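Local coordinates for putative alpha-galactosidase (Bacteroides fragilis, PDB 4NZJ), which probably hydrolyses terminal, non-reducing alpha-D-galactose residues from alpha-galactosides, as a member of glycosyl hydrolase family 27, at residues D319-G324 against S346-W351; W315-M320 against A355-S360. All blocks are in the same frame, centred on the assembly; numbering follows the deposited sequence.

Contact 1. Residues D319-G324 against S346-W351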
ATOM      1  N   ASP A 319      -1.719   8.687   3.673  1.00 18.03           N
ATOM      2  CA  ASP A 319      -2.650   8.983   2.587  1.00 17.99           C
ATOM      3  C   ASP A 319      -2.060   8.597   1.218  1.00 18.94           C
ATOM      4  O   ASP A 319      -0.956   8.045   1.116  1.00 19.02           O
ATOM      5  CB  ASP A 319      -3.163  10.442   2.641  1.00 19.12           C
ATOM      6  CG  ASP A 319      -4.575  10.616   2.033  1.00 21.35           C
ATOM      7  OD1 ASP A 319      -5.142   9.643   1.478  1.00 20.80           O
ATOM      8  OD2 ASP A 319      -5.115  11.748   2.092  1.00 19.87           O
HETATM    9  N   MSE A 320      -2.851   8.880   0.189  1.00 19.88           N
HETATM   10  CA  MSE A 320      -2.588   8.368  -1.154  0.80 19.37           C
HETATM   11  C   MSE A 320      -1.306   8.841  -1.790  1.00 19.66           C
HETATM   12  O   MSE A 320      -0.749   9.878  -1.447  1.00 19.14           O
HETATM   13  CB  MSE A 320      -3.755   8.754  -2.057  0.80 19.67           C
HETATM   14  CG  MSE A 320      -3.951  10.262  -2.121  0.80 21.45           C
HETATM   15 SE   MSE A 320      -5.179  10.653  -3.595  0.60 27.23          SE
HETATM   16  CE  MSE A 320      -5.256  12.613  -3.421  0.80 26.21           C
ATOM     17  N   LEU A 321      -0.830   8.036  -2.738  1.00 18.86           N
ATOM     18  CA  LEU A 321       0.219   8.454  -3.642  1.00 18.74           C
ATOM     19  C   LEU A 321      -0.392   9.378  -4.701  1.00 19.30           C
ATOM     20  O   LEU A 321      -1.305   8.982  -5.423  1.00 20.03           O
ATOM     21  CB  LEU A 321       0.868   7.255  -4.328  1.00 18.51           C
ATOM     22  CG  LEU A 321       1.712   6.349  -3.436  1.00 18.91           C
ATOM     23  CD1 LEU A 321       2.013   5.046  -4.153  1.00 17.89           C
ATOM     24  CD2 LEU A 321       2.990   7.049  -3.014  1.00 19.99           C
ATOM     25  N   VAL A 322       0.112  10.605  -4.785  1.00 19.29           N
ATOM     26  CA  VAL A 322      -0.320  11.579  -5.780  1.00 18.65           C
ATOM     27  C   VAL A 322       0.586  11.571  -7.019  1.00 19.33           C
ATOM     28  O   VAL A 322       0.436  12.405  -7.900  1.00 20.03           O
ATOM     29  CB  VAL A 322      -0.382  13.004  -5.180  1.00 19.99           C
ATOM     30  CG1 VAL A 322      -1.411  13.050  -4.060  1.00 21.03           C
ATOM     31  CG2 VAL A 322       0.979  13.452  -4.664  1.00 19.64           C
ATOM     32  N   VAL A 323       1.513  10.613  -7.071  1.00 19.71           N
ATOM     33  CA  VAL A 323       2.436  10.449  -8.193  1.00 20.44           C
ATOM     34  C   VAL A 323       1.719  10.566  -9.534  1.00 21.33           C
ATOM     35  O   VAL A 323       0.798   9.806  -9.821  1.00 22.12           O
ATOM     36  CB  VAL A 323       3.157   9.079  -8.129  1.00 19.57           C
ATOM     37  CG1 VAL A 323       4.062   8.890  -9.338  1.00 20.78           C
ATOM     38  CG2 VAL A 323       3.945   8.951  -6.833  1.00 20.12           C
ATOM     39  N   GLY A 324       2.153  11.536 -10.330  1.00 22.79           N
ATOM     40  CA  GLY A 324       1.701  11.694 -11.704  1.00 22.78           C
ATOM     41  C   GLY A 324       0.389  12.431 -11.903  1.00 25.33           C
ATOM     42  O   GLY A 324      -0.012  12.654 -13.045  1.00 27.85           O
ATOM     43  N   SER A 346      10.461  11.445  -5.154  1.00 17.71           N
ATOM     44  CA  SER A 346      10.828  11.475  -3.734  1.00 16.92           C
ATOM     45  C   SER A 346       9.648  11.091  -2.835  1.00 17.05           C
ATOM     46  O   SER A 346       9.812  10.391  -1.843  1.00 17.65           O
ATOM     47  CB  SER A 346      11.361  12.854  -3.355  1.00 17.47           C
ATOM     48  OG  SER A 346      12.573  13.100  -4.037  1.00 18.78           O
ATOM     49  N   HIS A 347       8.467  11.576  -3.187  1.00 16.61           N
ATOM     50  CA  HIS A 347       7.214  11.212  -2.524  1.00 16.52           C
ATOM     51  C   HIS A 347       7.035   9.692  -2.515  1.00 16.17           C
ATOM     52  O   HIS A 347       6.807   9.094  -1.470  1.00 15.69           O
ATOM     53  CB  HIS A 347       6.078  11.956  -3.236  1.00 18.20           C
ATOM     54  CG  HIS A 347       4.695  11.451  -2.962  1.00 18.23           C
ATOM     55  ND1 HIS A 347       4.209  11.205  -1.695  1.00 17.92           N
ATOM     56  CD2 HIS A 347       3.662  11.226  -3.807  1.00 19.95           C
ATOM     57  CE1 HIS A 347       2.953  10.808  -1.776  1.00 18.80           C
ATOM     58  NE2 HIS A 347       2.594  10.827  -3.044  1.00 20.03           N
ATOM     59  N   PHE A 348       7.212   9.054  -3.670  1.00 15.57           N
ATOM     60  CA  PHE A 348       7.118   7.599  -3.733  1.00 16.09           C
ATOM     61  C   PHE A 348       8.209   6.918  -2.886  1.00 16.06           C
ATOM     62  O   PHE A 348       7.927   5.993  -2.117  1.00 15.42           O
ATOM     63  CB  PHE A 348       7.175   7.113  -5.183  1.00 16.47           C
ATOM     64  CG  PHE A 348       6.919   5.641  -5.329  1.00 15.41           C
ATOM     65  CD1 PHE A 348       5.632   5.133  -5.218  1.00 16.84           C
ATOM     66  CD2 PHE A 348       7.968   4.755  -5.537  1.00 16.23           C
ATOM     67  CE1 PHE A 348       5.391   3.773  -5.330  1.00 17.49           C
ATOM     68  CE2 PHE A 348       7.728   3.397  -5.665  1.00 17.54           C
ATOM     69  CZ  PHE A 348       6.443   2.906  -5.554  1.00 17.01           C
ATOM     70  N   SER A 349       9.446   7.392  -3.034  1.00 16.39           N
ATOM     71  CA  SER A 349      10.602   6.839  -2.316  1.00 16.51           C
ATOM     72  C   SER A 349      10.409   6.854  -0.810  1.00 16.33           C
ATOM     73  O   SER A 349      10.722   5.881  -0.130  1.00 17.37           O
ATOM     74  CB  SER A 349      11.870   7.615  -2.666  1.00 18.78           C
ATOM     75  OG  SER A 349      12.114   7.561  -4.057  1.00 21.48           O
ATOM     76  N   LEU A 350       9.892   7.961  -0.287  1.00 16.58           N
ATOM     77  CA  LEU A 350       9.734   8.100   1.154  1.00 16.89           C
ATOM     78  C   LEU A 350       8.543   7.296   1.673  1.00 15.87           C
ATOM     79  O   LEU A 350       8.617   6.718   2.747  1.00 16.15           O
ATOM     80  CB  LEU A 350       9.652   9.581   1.539  1.00 18.62           C
ATOM     81  CG  LEU A 350      11.006  10.301   1.357  1.00 22.25           C
ATOM     82  CD1 LEU A 350      10.848  11.809   1.445  1.00 26.32           C
ATOM     83  CD2 LEU A 350      12.043   9.797   2.363  1.00 23.70           C
ATOM     84  N   TRP A 351       7.456   7.238   0.906  1.00 16.01           N
ATOM     85  CA  TRP A 351       6.351   6.326   1.239  1.00 15.71           C
ATOM     86  C   TRP A 351       6.881   4.878   1.303  1.00 16.22           C
ATOM     87  O   TRP A 351       6.487   4.094   2.170  1.00 17.26           O
ATOM     88  CB  TRP A 351       5.220   6.446   0.213  1.00 16.38           C
ATOM     89  CG  TRP A 351       4.083   7.394   0.572  1.00 17.30           C
ATOM     90  CD1 TRP A 351       2.755   7.091   0.555  1.00 18.07           C
ATOM     91  CD2 TRP A 351       4.171   8.773   0.982  1.00 17.50           C
ATOM     92  NE1 TRP A 351       2.008   8.184   0.906  1.00 18.64           N
ATOM     93  CE2 TRP A 351       2.847   9.229   1.187  1.00 18.11           C
ATOM     94  CE3 TRP A 351       5.231   9.668   1.193  1.00 17.17           C
ATOM     95  CZ2 TRP A 351       2.554  10.536   1.606  1.00 19.21           C
ATOM     96  CZ3 TRP A 351       4.935  10.973   1.600  1.00 18.65           C
ATOM     97  CH2 TRP A 351       3.607  11.389   1.806  1.00 18.05           C
TER
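His347 and Trp351, one turn apart on helix 341-353, each hold a backbone group of the loop 319-324. His347 has CG anti to its backbone N (chi1 164°), which carries the imidazole away from the helix to the loop backbone. There NE2 accepts from the backbone N of Val322 at 3.0 Å. The N-H lies nearly in the ring plane. The indole NE1 of Trp351 gives its proton to Asp319 O, also at 3.0 Å, in an almost straight bond of 173°. That oxygen sits in the indole plane, while the donor is tilted out of the carbonyl plane.

The two rings also touch each other. His347 CE1 stands 3.3 Å above the indole plane of Trp351, over its centre.

Leu321 fills the angle between the aromatic groups, and its two methyls reach different rings. CD2 lies over one face of the His347 ring in a CH-pi contact, offset toward the rim, and reaches Trp351 CD1 at 3.6 Å. CD1 meets the edge of the Phe348 ring, 3.8 Å from CD1 of that ring. Val322 CG2 crosses His347 at about a right angle and comes 3.5 Å from NE2. Val323 CG2 packs against His347 CD2 and, more loosely, Phe348 CB. Beyond the contact, Phe348 and Val323 both rest on helix 369-375, and His347 and Trp351 touch helix 296-303.

Accepting from Val322 N implies that NE2 carries no proton, so a neutral imidazole would have its proton on ND1. His347 NE2 satisfies the buried N-H of Val322, and Trp351 NE1 the carbonyl of Asp319, so two side chains of one helix fix the backbone of an irregular loop.

Contact 2. Residues W315-M320 against A355-S360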
ATOM      1  N   TRP A 315      -0.044  -0.443  10.052  1.00 15.99           N
ATOM      2  CA  TRP A 315       0.734   0.568   9.339  1.00 15.41           C
ATOM      3  C   TRP A 315       0.216   1.988   9.547  1.00 15.40           C
ATOM      4  O   TRP A 315      -0.999   2.225   9.578  1.00 17.34           O
ATOM      5  CB  TRP A 315       0.735   0.241   7.839  1.00 15.94           C
ATOM      6  CG  TRP A 315       1.099  -1.176   7.570  1.00 16.03           C
ATOM      7  CD1 TRP A 315       0.254  -2.190   7.213  1.00 16.97           C
ATOM      8  CD2 TRP A 315       2.403  -1.762   7.675  1.00 16.69           C
ATOM      9  NE1 TRP A 315       0.957  -3.363   7.067  1.00 17.50           N
ATOM     10  CE2 TRP A 315       2.274  -3.131   7.355  1.00 17.10           C
ATOM     11  CE3 TRP A 315       3.666  -1.263   8.000  1.00 18.22           C
ATOM     12  CZ2 TRP A 315       3.367  -4.003   7.348  1.00 17.28           C
ATOM     13  CZ3 TRP A 315       4.753  -2.136   7.999  1.00 17.90           C
ATOM     14  CH2 TRP A 315       4.590  -3.493   7.679  1.00 17.82           C
ATOM     15  N   ASN A 316       1.145   2.934   9.686  1.00 15.76           N
ATOM     16  CA  ASN A 316       0.797   4.348   9.622  1.00 15.88           C
ATOM     17  C   ASN A 316       0.477   4.693   8.173  1.00 15.65           C
ATOM     18  O   ASN A 316       1.274   4.411   7.276  1.00 17.18           O
ATOM     19  CB  ASN A 316       1.950   5.231  10.095  1.00 15.96           C
ATOM     20  CG  ASN A 316       2.200   5.138  11.593  1.00 16.68           C
ATOM     21  OD1 ASN A 316       1.280   5.272  12.403  1.00 17.90           O
ATOM     22  ND2 ASN A 316       3.463   4.947  11.969  1.00 17.01           N
ATOM     23  N   ASP A 317      -0.671   5.322   7.951  1.00 16.01           N
ATOM     24  CA  ASP A 317      -1.142   5.644   6.603  1.00 16.52           C
ATOM     25  C   ASP A 317      -1.026   7.154   6.358  1.00 16.34           C
ATOM     26  O   ASP A 317      -1.806   7.931   6.900  1.00 16.96           O
ATOM     27  CB  ASP A 317      -2.584   5.153   6.463  1.00 17.28           C
ATOM     28  CG  ASP A 317      -3.188   5.409   5.092  1.00 20.54           C
ATOM     29  OD1 ASP A 317      -2.504   5.927   4.176  1.00 20.06           O
ATOM     30  OD2 ASP A 317      -4.390   5.083   4.940  1.00 20.07           O
ATOM     31  N   PRO A 318      -0.048   7.579   5.539  1.00 17.27           N
ATOM     32  CA  PRO A 318       0.135   8.993   5.224  1.00 17.54           C
ATOM     33  C   PRO A 318      -0.689   9.456   4.010  1.00 17.88           C
ATOM     34  O   PRO A 318      -0.383  10.491   3.409  1.00 20.39           O
ATOM     35  CB  PRO A 318       1.633   9.079   4.926  1.00 18.94           C
ATOM     36  CG  PRO A 318       1.974   7.745   4.362  1.00 20.57           C
ATOM     37  CD  PRO A 318       0.974   6.746   4.878  1.00 18.45           C
ATOM     38  N   ASP A 319      -1.719   8.687   3.673  1.00 18.03           N
ATOM     39  CA  ASP A 319      -2.650   8.983   2.587  1.00 17.99           C
ATOM     40  C   ASP A 319      -2.060   8.597   1.218  1.00 18.94           C
ATOM     41  O   ASP A 319      -0.956   8.045   1.116  1.00 19.02           O
ATOM     42  CB  ASP A 319      -3.163  10.442   2.641  1.00 19.12           C
ATOM     43  CG  ASP A 319      -4.575  10.616   2.033  1.00 21.35           C
ATOM     44  OD1 ASP A 319      -5.142   9.643   1.478  1.00 20.80           O
ATOM     45  OD2 ASP A 319      -5.115  11.748   2.092  1.00 19.87           O
HETATM   46  N   MSE A 320      -2.851   8.880   0.189  1.00 19.88           N
HETATM   47  CA  MSE A 320      -2.588   8.368  -1.154  0.80 19.37           C
HETATM   48  C   MSE A 320      -1.306   8.841  -1.790  1.00 19.66           C
HETATM   49  O   MSE A 320      -0.749   9.878  -1.447  1.00 19.14           O
HETATM   50  CB  MSE A 320      -3.755   8.754  -2.057  0.80 19.67           C
HETATM   51  CG  MSE A 320      -3.951  10.262  -2.121  0.80 21.45           C
HETATM   52 SE   MSE A 320      -5.179  10.653  -3.595  0.60 27.23          SE
HETATM   53  CE  MSE A 320      -5.256  12.613  -3.421  0.80 26.21           C
ATOM     54  N   ALA A 355       7.392   2.458   5.103  1.00 16.95           N
ATOM     55  CA  ALA A 355       6.511   1.292   5.140  1.00 17.01           C
ATOM     56  C   ALA A 355       5.053   1.750   5.091  1.00 16.40           C
ATOM     57  O   ALA A 355       4.202   1.259   5.842  1.00 16.32           O
ATOM     58  CB  ALA A 355       6.789   0.440   6.375  1.00 18.49           C
ATOM     59  N   SER A 356       4.782   2.682   4.183  1.00 15.54           N
ATOM     60  CA  SER A 356       3.449   3.240   4.012  1.00 16.28           C
ATOM     61  C   SER A 356       2.628   2.374   3.078  1.00 16.66           C
ATOM     62  O   SER A 356       3.177   1.738   2.177  1.00 17.56           O
ATOM     63  CB  SER A 356       3.536   4.639   3.410  1.00 17.52           C
ATOM     64  OG  SER A 356       4.328   5.492   4.205  1.00 17.52           O
ATOM     65  N   PRO A 357       1.301   2.361   3.264  1.00 16.33           N
ATOM     66  CA  PRO A 357       0.443   1.886   2.186  1.00 17.43           C
ATOM     67  C   PRO A 357       0.831   2.599   0.895  1.00 17.43           C
ATOM     68  O   PRO A 357       1.165   3.794   0.927  1.00 17.22           O
ATOM     69  CB  PRO A 357      -0.953   2.311   2.643  1.00 17.81           C
ATOM     70  CG  PRO A 357      -0.861   2.336   4.127  1.00 18.46           C
ATOM     71  CD  PRO A 357       0.527   2.823   4.427  1.00 17.34           C
ATOM     72  N   LEU A 358       0.841   1.867  -0.218  1.00 17.27           N
ATOM     73  CA  LEU A 358       1.123   2.443  -1.530  1.00 17.25           C
ATOM     74  C   LEU A 358      -0.159   2.387  -2.350  1.00 17.56           C
ATOM     75  O   LEU A 358      -0.350   1.487  -3.171  1.00 17.34           O
ATOM     76  CB  LEU A 358       2.254   1.692  -2.242  1.00 17.39           C
ATOM     77  CG  LEU A 358       3.580   1.605  -1.490  1.00 17.33           C
ATOM     78  CD1 LEU A 358       4.600   0.773  -2.256  1.00 18.87           C
ATOM     79  CD2 LEU A 358       4.128   2.991  -1.213  1.00 18.00           C
ATOM     80  N   LEU A 359      -1.048   3.345  -2.093  1.00 17.37           N
ATOM     81  CA  LEU A 359      -2.357   3.385  -2.730  1.00 18.98           C
ATOM     82  C   LEU A 359      -2.391   4.584  -3.663  1.00 19.42           C
ATOM     83  O   LEU A 359      -2.401   5.732  -3.214  1.00 19.12           O
ATOM     84  CB  LEU A 359      -3.468   3.484  -1.678  1.00 20.12           C
ATOM     85  CG  LEU A 359      -3.563   2.307  -0.696  1.00 22.00           C
ATOM     86  CD1 LEU A 359      -4.616   2.561   0.373  1.00 23.52           C
ATOM     87  CD2 LEU A 359      -3.878   1.015  -1.427  1.00 23.92           C
ATOM     88  N   SER A 360      -2.380   4.323  -4.963  1.00 18.68           N
ATOM     89  CA  SER A 360      -2.410   5.394  -5.945  1.00 18.91           C
ATOM     90  C   SER A 360      -3.784   6.032  -6.021  1.00 19.05           C
ATOM     91  O   SER A 360      -4.798   5.337  -6.025  1.00 19.88           O
ATOM     92  CB  SER A 360      -2.027   4.885  -7.330  1.00 20.31           C
ATOM     93  OG  SER A 360      -2.121   5.936  -8.277  1.00 20.69           O
TER
HETATM   94  O   HOH W   1       3.856   2.359   8.554  1.00 15.71           O
HETATM   95  O   HOH W   2       3.957   5.073   6.925  1.00 17.52           O
HETATM   96  O   HOH W   3      -0.721   5.470  -0.008  1.00 19.83           O
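The indole of Trp315 leans on the turn at Ala355 with its six-membered ring. Its CG stands beside the backbone N (chi1 -50°), which directs the indole to Ala355, and CZ3 comes 3.7 Å from Ala355 CB. Ala355 O approaches CE3 obliquely, at 3.4 Å. Water 1 lies at the indole edge, in the ring plane. Outside the two segments, NE1 of the indole donates to Leu97 O.

The Pro357 ring packs against the backbone of 316-318. Its CD packs 3.3 Å from Asn316 O and also touches Asp317 CA and Pro318 CD. Its CG meets the carboxylate end of Asp317, whose CG is anti to the backbone N. Pro318 in turn sets CG and CD against Ser356, with CG 3.3 Å from OG. The side chain of Asp317 makes an Asx turn: OD1 accepts from Asp319 N, which comes from above the carboxylate plane.

No direct hydrogen bond joins the two segments; three waters bridge them. Water 1 accepts from Asn316 N and can donate to Ala355 O. Water 2 lies between Asn316 O and Ser356 OG, 2.8 Å from each. Water 3 donates to Asp319 O and to Pro357 O, the latter at 2.7 Å, and accepts from Leu359 N. Further along, Leu359 O packs 3.4 Å from Met320 CA.

Ala355, with positive phi, is the C-prime residue of a Schellman motif that ends helix 341-353. The chain then turns into strand 358-360, the eighth of the parallel barrel, beside the seventh, 315-317. On their other sides, Trp315 and Asp317 bond to the strand 272-274 region and Leu358 to Pro101. This is the beta-alpha-beta unit of a TIM barrel, here with a water-bridged seam between its last two strands.

Overall arrangement
Both contacts are buried in the catalytic TIM barrel, and both start from the same chain stretch, sharing Asp319 and Met320. Contact 2 lies nearer the centre of the chain and sets strand 315-317 beside strand 358-360. Contact 1 lies farther out, where the loop after the first of these strands meets helix 341-353, which links the two. Their chemistry differs accordingly. Contact 1 uses direct bonds made by aromatic ring nitrogens, one donating and one accepting, and apolar packing, whereas contact 2 uses proline packing and bridging waters. They meet at Asp319 O, which receives both a water and an indole N-H, and a probable bond from Leu321 N to Leu359 O ties them further.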